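Local coordinates for phosphatidylethanolamine-binding protein (Plasmodium vivax, PDB 2GZQ) that probably binds phosphatidylethanolamine or similar phosphate-bearing ligands, at residues D85-S90 and L137-F142. Residues are numbered along the deposited sequence; the frame is centred on the assembly and turned at random.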
# COMPACT_ATOMS: atom_id res chain seq x y z
N ASP A 85 4.28 -1.63 -5.62
CA ASP A 85 5.70 -1.59 -5.99
C ASP A 85 5.93 -0.44 -6.96
O ASP A 85 5.52 -0.54 -8.12
CB ASP A 85 6.11 -2.92 -6.61
CG ASP A 85 7.60 -3.00 -6.90
OD1 ASP A 85 8.04 -4.03 -7.47
OD2 ASP A 85 8.31 -2.03 -6.55
N PRO A 86 6.54 0.64 -6.51
CA PRO A 86 6.87 1.74 -7.39
C PRO A 86 8.07 1.44 -8.29
O PRO A 86 8.39 2.22 -9.18
CB PRO A 86 7.18 2.89 -6.43
CG PRO A 86 7.76 2.17 -5.22
CD PRO A 86 7.04 0.87 -5.13
N ASP A 87 8.73 0.33 -8.05
CA ASP A 87 9.98 -0.02 -8.72
C ASP A 87 9.81 -1.23 -9.62
O ASP A 87 10.65 -2.13 -9.69
CB ASP A 87 11.01 -0.26 -7.64
CG ASP A 87 11.28 1.00 -6.81
OD1 ASP A 87 11.30 2.09 -7.41
OD2 ASP A 87 11.46 0.90 -5.58
N PHE A 88 8.67 -1.29 -10.28
CA PHE A 88 8.29 -2.42 -11.11
C PHE A 88 8.37 -2.08 -12.58
O PHE A 88 7.84 -1.04 -12.98
CB PHE A 88 6.85 -2.82 -10.80
CG PHE A 88 6.37 -3.99 -11.59
CD1 PHE A 88 5.83 -3.82 -12.83
CD2 PHE A 88 6.52 -5.28 -11.09
CE1 PHE A 88 5.42 -4.91 -13.58
CE2 PHE A 88 6.11 -6.37 -11.85
CZ PHE A 88 5.57 -6.18 -13.09
N PRO A 89 8.94 -2.96 -13.40
CA PRO A 89 9.56 -4.23 -13.07
C PRO A 89 10.91 -4.13 -12.41
O PRO A 89 11.36 -5.12 -11.82
CB PRO A 89 9.65 -4.97 -14.41
CG PRO A 89 9.51 -3.95 -15.43
CD PRO A 89 8.85 -2.75 -14.85
N SER A 90 11.59 -3.01 -12.56
CA SER A 90 12.88 -2.86 -11.92
C SER A 90 13.07 -1.47 -11.39
O SER A 90 12.41 -0.50 -11.83
CB SER A 90 14.02 -3.17 -12.87
OG SER A 90 14.14 -2.14 -13.83
N LEU A 137 16.70 -3.20 -5.65
CA LEU A 137 15.86 -3.22 -4.48
C LEU A 137 14.55 -2.51 -4.79
O LEU A 137 14.53 -1.38 -5.32
CB LEU A 137 16.57 -2.53 -3.32
CG LEU A 137 17.75 -3.30 -2.76
CD1 LEU A 137 18.68 -2.34 -2.02
CD2 LEU A 137 17.25 -4.38 -1.82
N HIS A 138 13.45 -3.14 -4.47
CA HIS A 138 12.11 -2.61 -4.68
C HIS A 138 11.57 -2.08 -3.37
O HIS A 138 11.56 -2.82 -2.37
CB HIS A 138 11.20 -3.69 -5.20
CG HIS A 138 11.58 -4.25 -6.54
ND1 HIS A 138 10.67 -4.36 -7.57
CD2 HIS A 138 12.74 -4.76 -7.00
CE1 HIS A 138 11.27 -4.90 -8.62
NE2 HIS A 138 12.53 -5.14 -8.31
N ARG A 139 11.09 -0.85 -3.38
CA ARG A 139 10.50 -0.23 -2.20
C ARG A 139 9.02 -0.61 -2.11
O ARG A 139 8.16 0.18 -2.47
CB ARG A 139 10.70 1.29 -2.28
CG ARG A 139 12.19 1.67 -2.26
CD ARG A 139 12.43 3.10 -2.70
NE ARG A 139 12.14 3.25 -4.11
CZ ARG A 139 12.14 4.41 -4.76
NH1 ARG A 139 12.43 5.56 -4.13
NH2 ARG A 139 11.85 4.44 -6.04
N ILE A 140 8.76 -1.81 -1.62
CA ILE A 140 7.40 -2.31 -1.49
C ILE A 140 6.71 -1.49 -0.38
O ILE A 140 7.18 -1.45 0.75
CB ILE A 140 7.43 -3.81 -1.18
CG1 ILE A 140 8.15 -4.60 -2.28
CG2 ILE A 140 6.02 -4.32 -0.93
CD1 ILE A 140 7.60 -4.47 -3.62
N SER A 141 5.65 -0.80 -0.75
CA SER A 141 5.09 0.26 0.04
C SER A 141 3.63 0.04 0.36
O SER A 141 2.86 -0.51 -0.44
CB SER A 141 5.23 1.57 -0.72
OG SER A 141 6.59 1.93 -0.97
N PHE A 142 3.24 0.52 1.54
CA PHE A 142 1.88 0.42 2.04
C PHE A 142 1.39 1.82 2.34
O PHE A 142 1.97 2.51 3.16
CB PHE A 142 1.85 -0.42 3.32
CG PHE A 142 2.22 -1.87 3.12
CD1 PHE A 142 3.54 -2.24 3.00
CD2 PHE A 142 1.26 -2.85 3.08
CE1 PHE A 142 3.89 -3.57 2.87
CE2 PHE A 142 1.61 -4.20 2.93
CZ PHE A 142 2.92 -4.52 2.81
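Asp85 holds CG anti to its backbone N (chi1 -175°), and His138 turns its ring beside its own N (chi1 -63°), which brings carboxylate and imidazole together. His138 ND1 donates to the syn lone pair of Asp85 OD1 at 2.7 Å. The oxygen lies close to the ring plane, although the carboxylate itself is turned 50° from it. The other oxygen closes an Asx turn: Asp87 N reaches Asp85 OD2 at 2.8 Å from above the carboxylate plane. Ile140 CD1 packs 3.6 Å from Asp85 CG. Next to ND1, His138 CE1 lies 3.2 Å from Pro89 O, at the ring edge, and His138 NE2 bonds to Thr135 OG1.

Asp87, in the loop, turns its carboxylate to Arg139. The arginine chain bends at chi3 and presents its guanidinium side-on, nearly coplanar with the carboxylate, in a salt bridge. Arg139 NH2 meets Asp87 OD1 at 2.8 Å and Arg139 NE meets Asp87 OD2 at 2.9 Å, both in nearly straight bonds to syn lone pairs. Asp87 OD2 also takes Arg139 N at 2.8 Å on its anti lone pair, so main chain and side chain of one residue grip it together. Arg139 NH1 goes on to Glu21 O, and NH2 to His26 ND1.

The contact ties the loop after strand 77-85 to strand 138-148, its antiparallel neighbour in the sheet. Pro86 CD rests 3.0 Å from Arg139 O. Asp85-Pro86-Asp87 and His138 are consistent with the family's ligand-binding pocket. The guanidinium should balance the charge of Asp87, while Asp85 at ND1 and Thr135 at NE2 fix the ring rotation of His138.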